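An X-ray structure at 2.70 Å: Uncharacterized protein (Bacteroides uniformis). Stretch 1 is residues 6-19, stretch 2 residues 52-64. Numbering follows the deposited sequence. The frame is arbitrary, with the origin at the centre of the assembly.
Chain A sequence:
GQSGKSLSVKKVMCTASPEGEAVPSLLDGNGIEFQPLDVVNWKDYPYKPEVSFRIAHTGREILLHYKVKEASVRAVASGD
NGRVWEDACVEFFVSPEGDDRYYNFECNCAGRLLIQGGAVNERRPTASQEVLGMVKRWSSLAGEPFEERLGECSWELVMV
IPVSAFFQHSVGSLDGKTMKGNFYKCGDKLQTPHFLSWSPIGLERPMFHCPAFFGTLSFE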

# COMPACT_ATOMS: atom_id res chain seq x y z
N SER A 6 3.44 -10.58 -11.69
CA SER A 6 3.24 -9.48 -12.61
C SER A 6 1.78 -8.98 -12.60
O SER A 6 0.84 -9.76 -12.39
CB SER A 6 3.71 -9.86 -14.01
OG SER A 6 5.10 -10.12 -13.96
N LEU A 7 1.64 -7.67 -12.82
CA LEU A 7 0.35 -6.99 -12.87
C LEU A 7 0.25 -5.97 -13.97
O LEU A 7 1.22 -5.24 -14.22
CB LEU A 7 0.09 -6.22 -11.57
CG LEU A 7 -0.98 -6.74 -10.62
CD1 LEU A 7 -1.08 -5.78 -9.45
CD2 LEU A 7 -2.33 -6.89 -11.33
N SER A 8 -0.94 -5.90 -14.57
CA SER A 8 -1.29 -4.88 -15.55
C SER A 8 -2.09 -3.83 -14.78
O SER A 8 -3.11 -4.16 -14.16
CB SER A 8 -2.13 -5.45 -16.69
OG SER A 8 -1.38 -6.41 -17.39
N VAL A 9 -1.59 -2.60 -14.78
CA VAL A 9 -2.25 -1.48 -14.13
C VAL A 9 -2.97 -0.77 -15.27
O VAL A 9 -2.35 -0.03 -16.05
CB VAL A 9 -1.23 -0.57 -13.42
CG1 VAL A 9 -1.94 0.54 -12.66
CG2 VAL A 9 -0.37 -1.39 -12.47
N LYS A 10 -4.28 -1.02 -15.38
CA LYS A 10 -5.12 -0.42 -16.44
C LYS A 10 -5.25 1.09 -16.25
O LYS A 10 -5.23 1.57 -15.11
CB LYS A 10 -6.52 -1.06 -16.48
CG LYS A 10 -6.59 -2.51 -16.95
CD LYS A 10 -6.45 -2.63 -18.47
CE LYS A 10 -6.69 -4.04 -18.99
NZ LYS A 10 -5.57 -4.96 -18.65
N LYS A 11 -5.35 1.84 -17.36
CA LYS A 11 -5.53 3.29 -17.30
C LYS A 11 -7.01 3.65 -17.22
O LYS A 11 -7.83 3.05 -17.91
CB LYS A 11 -4.93 4.03 -18.51
CG LYS A 11 -4.90 5.55 -18.29
CD LYS A 11 -4.25 6.37 -19.39
CE LYS A 11 -4.17 7.83 -18.93
NZ LYS A 11 -3.62 8.77 -19.94
N VAL A 12 -7.31 4.65 -16.40
CA VAL A 12 -8.64 5.22 -16.22
C VAL A 12 -8.53 6.71 -16.59
O VAL A 12 -7.56 7.37 -16.20
CB VAL A 12 -9.10 4.99 -14.77
CG1 VAL A 12 -10.42 5.69 -14.50
CG2 VAL A 12 -9.22 3.49 -14.50
N MSE A 13 -9.54 7.24 -17.27
CA MSE A 13 -9.55 8.61 -17.82
C MSE A 13 -10.25 9.60 -16.92
O MSE A 13 -11.48 9.58 -16.81
CB MSE A 13 -10.27 8.61 -19.17
CG MSE A 13 -9.88 7.49 -20.13
SE MSE A 13 -8.08 7.84 -20.80
CE MSE A 13 -7.96 5.92 -21.22
N CYS A 14 -9.48 10.49 -16.29
CA CYS A 14 -10.00 11.49 -15.34
C CYS A 14 -9.46 12.85 -15.69
O CYS A 14 -8.24 12.97 -15.76
CB CYS A 14 -9.47 11.16 -13.95
SG CYS A 14 -9.77 9.50 -13.36
N THR A 15 -10.31 13.86 -15.89
CA THR A 15 -9.83 15.24 -16.15
C THR A 15 -9.12 15.85 -14.93
O THR A 15 -8.17 16.62 -15.10
CB THR A 15 -10.96 16.21 -16.54
OG1 THR A 15 -11.97 16.22 -15.52
CG2 THR A 15 -11.57 15.84 -17.88
N ALA A 16 -9.59 15.50 -13.73
CA ALA A 16 -9.07 16.02 -12.47
C ALA A 16 -8.69 14.87 -11.53
O ALA A 16 -9.02 13.71 -11.76
CB ALA A 16 -10.09 16.93 -11.79
N SER A 17 -7.99 15.24 -10.46
CA SER A 17 -7.57 14.31 -9.43
C SER A 17 -8.80 13.82 -8.66
O SER A 17 -9.56 14.64 -8.12
CB SER A 17 -6.63 15.02 -8.44
OG SER A 17 -6.29 14.17 -7.36
N PRO A 18 -9.02 12.49 -8.60
CA PRO A 18 -10.15 11.96 -7.83
C PRO A 18 -9.90 11.99 -6.32
O PRO A 18 -8.75 11.89 -5.87
CB PRO A 18 -10.21 10.51 -8.28
CG PRO A 18 -8.81 10.18 -8.61
CD PRO A 18 -8.27 11.41 -9.25
N GLU A 19 -10.99 12.15 -5.57
CA GLU A 19 -10.95 12.11 -4.11
C GLU A 19 -11.09 10.65 -3.70
O GLU A 19 -11.71 9.87 -4.40
CB GLU A 19 -12.05 13.00 -3.51
CG GLU A 19 -11.83 14.49 -3.79
CD GLU A 19 -10.60 15.10 -3.11
OE1 GLU A 19 -10.01 14.50 -2.17
OE2 GLU A 19 -10.21 16.22 -3.50
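Stretch 2 (52-64) SFRIAHTGREILL

Stretch 2 is a β-hairpin, strand 52-57 turning through Thr58, Gly59 and Arg60 into strand 61-64, and stretch 1 lies along it first as a strand and then as a loop. The hairpin closes on its own backbone: Ala56 N to Leu63 O is 3.1 Å, Leu63 N to Ala56 O 2.9 Å, and Thr58 N to Glu61 O 2.9 Å. Strand 6-11 runs in the same general sense as strand 52-57, the axes crossing at -48° and approaching to 4.8 Å, so the two are well splayed and pair closely over a short length.

At the open end the contact is purely apolar. Leu7 points toward the hairpin, and its CD1 lies 3.9 Å from Phe53 CE2 and 3.8 Å from Ile55 CG2. Ser8 turns away. Val9, buried, brings CG2 to 3.9 Å from Ile55 CG2 and packs CG1 against the backbone of Ala56, 3.4 Å from its CA.

Backbone pairing then takes over. His57 N donates to Lys10 O at 3.1 Å, and Val12 N donates to His57 O at 2.8 Å, nearly straight. His57 thus bonds to the residues before and after Lys11, the signature of a parallel bridge. Lys11 and His57 share one face of the sheet, where Lys11 CG sits over the imidazole, 4.1 Å from the ring centroid. The extended lysine carries CE to 3.5 Å from Thr58 O, beside Gly59, whose positive phi suits glycine: a CB would jam against the preceding carbonyl and lie 3.4 Å from Lys11 NZ.

Past the strand, Val12 CG2 meets Ala56 CB at 4.0 Å, while Val12 O receives a CA-H...O contact from Thr58 CA at 3.5 Å. Cys14 points toward the turn, SG 3.6 Å from Thr58 CG2. A water links the pieces: Arg60 NE donates weakly to it at 2.8 Å, and it donates to Glu61 OE1 at 3.1 Å and weakly to Cys14 O at 3.4 Å.

Ser17 supplies the polar clamp, its OG donating to Glu61 OE2 at a very short 2.5 Å. The carboxylate is braced from within the hairpin, since Thr58 OG1 donates to Glu61 OE1 at 2.9 Å. Pro18 closes the contact with CG 3.8 Å from Leu63 CD2. The rule is economical: apolar packing, two backbone bonds around one lysine, then a buried glutamate at the start of the second strand that holds the loop through Ser17.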

# COMPACT_ATOMS: atom_id res chain seq x y z
N SER A 52 -7.69 -8.46 -0.21
CA SER A 52 -7.55 -8.28 -1.65
C SER A 52 -7.29 -6.80 -1.94
O SER A 52 -7.56 -5.93 -1.10
CB SER A 52 -8.77 -8.80 -2.40
OG SER A 52 -9.92 -8.03 -2.14
N PHE A 53 -6.75 -6.53 -3.12
CA PHE A 53 -6.47 -5.17 -3.55
C PHE A 53 -6.63 -5.01 -5.06
O PHE A 53 -6.80 -5.99 -5.77
CB PHE A 53 -5.05 -4.77 -3.14
CG PHE A 53 -3.97 -5.40 -3.98
CD1 PHE A 53 -3.60 -6.72 -3.79
CD2 PHE A 53 -3.32 -4.66 -4.98
CE1 PHE A 53 -2.61 -7.31 -4.57
CE2 PHE A 53 -2.33 -5.24 -5.76
CZ PHE A 53 -1.97 -6.57 -5.55
N ARG A 54 -6.58 -3.76 -5.53
CA ARG A 54 -6.60 -3.48 -6.96
C ARG A 54 -5.98 -2.13 -7.23
O ARG A 54 -5.96 -1.26 -6.36
CB ARG A 54 -7.99 -3.56 -7.58
CG ARG A 54 -8.99 -2.62 -6.97
CD ARG A 54 -10.32 -2.74 -7.68
NE ARG A 54 -11.33 -1.90 -7.03
CZ ARG A 54 -12.61 -1.83 -7.41
NH1 ARG A 54 -13.08 -2.49 -8.47
NH2 ARG A 54 -13.43 -1.04 -6.73
N ILE A 55 -5.48 -1.99 -8.45
CA ILE A 55 -4.70 -0.85 -8.82
C ILE A 55 -4.98 -0.39 -10.26
O ILE A 55 -5.22 -1.20 -11.15
CB ILE A 55 -3.20 -1.17 -8.58
CG1 ILE A 55 -2.33 0.10 -8.75
CG2 ILE A 55 -2.71 -2.35 -9.44
CD1 ILE A 55 -0.88 -0.10 -8.38
N ALA A 56 -4.91 0.92 -10.46
CA ALA A 56 -5.08 1.56 -11.77
C ALA A 56 -4.37 2.91 -11.77
O ALA A 56 -3.77 3.26 -10.75
CB ALA A 56 -6.55 1.75 -12.05
N HIS A 57 -4.42 3.64 -12.88
CA HIS A 57 -3.79 4.96 -12.93
C HIS A 57 -4.48 5.94 -13.84
O HIS A 57 -5.15 5.56 -14.79
CB HIS A 57 -2.30 4.84 -13.32
CG HIS A 57 -2.06 4.50 -14.76
ND1 HIS A 57 -1.57 5.42 -15.67
CD2 HIS A 57 -2.23 3.35 -15.45
CE1 HIS A 57 -1.43 4.84 -16.85
NE2 HIS A 57 -1.83 3.58 -16.74
N THR A 58 -4.28 7.22 -13.53
CA THR A 58 -4.81 8.32 -14.31
C THR A 58 -3.80 8.92 -15.28
O THR A 58 -4.17 9.79 -16.07
CB THR A 58 -5.31 9.43 -13.38
OG1 THR A 58 -4.21 10.00 -12.66
CG2 THR A 58 -6.33 8.87 -12.39
N GLY A 59 -2.54 8.50 -15.20
CA GLY A 59 -1.45 9.08 -16.00
C GLY A 59 -0.62 9.96 -15.05
O GLY A 59 0.61 9.90 -15.08
N ARG A 60 -1.30 10.77 -14.23
CA ARG A 60 -0.68 11.61 -13.21
C ARG A 60 -0.71 10.95 -11.82
O ARG A 60 0.06 11.36 -10.96
CB ARG A 60 -1.40 12.97 -13.10
CG ARG A 60 -1.66 13.70 -14.43
CD ARG A 60 -2.38 15.03 -14.24
NE ARG A 60 -3.60 14.89 -13.43
CZ ARG A 60 -4.39 15.90 -13.06
NH1 ARG A 60 -4.15 17.15 -13.44
NH2 ARG A 60 -5.46 15.64 -12.30
N GLU A 61 -1.59 9.96 -11.58
CA GLU A 61 -1.77 9.37 -10.23
C GLU A 61 -2.00 7.86 -10.23
O GLU A 61 -2.62 7.35 -11.16
CB GLU A 61 -3.01 10.00 -9.58
CG GLU A 61 -2.93 11.51 -9.35
CD GLU A 61 -4.22 12.21 -9.67
OE1 GLU A 61 -4.63 12.22 -10.85
OE2 GLU A 61 -4.81 12.76 -8.72
N ILE A 62 -1.54 7.20 -9.17
CA ILE A 62 -1.77 5.77 -8.95
C ILE A 62 -2.93 5.68 -7.97
O ILE A 62 -2.92 6.35 -6.94
CB ILE A 62 -0.57 5.05 -8.29
CG1 ILE A 62 0.66 5.17 -9.18
CG2 ILE A 62 -0.90 3.58 -8.04
CD1 ILE A 62 1.94 4.65 -8.55
N LEU A 63 -3.89 4.80 -8.29
CA LEU A 63 -5.09 4.57 -7.52
C LEU A 63 -5.04 3.17 -6.92
O LEU A 63 -5.00 2.19 -7.68
CB LEU A 63 -6.30 4.68 -8.43
CG LEU A 63 -6.45 5.95 -9.26
CD1 LEU A 63 -7.74 5.88 -10.06
CD2 LEU A 63 -6.44 7.20 -8.39
N LEU A 64 -5.06 3.07 -5.59
CA LEU A 64 -5.06 1.80 -4.85
C LEU A 64 -6.31 1.66 -4.01
O LEU A 64 -6.71 2.62 -3.36
CB LEU A 64 -3.92 1.72 -3.86
CG LEU A 64 -2.50 1.55 -4.33
CD1 LEU A 64 -1.59 1.63 -3.12
CD2 LEU A 64 -2.36 0.21 -5.03
O HOH W 1 -5.58 12.97 -13.67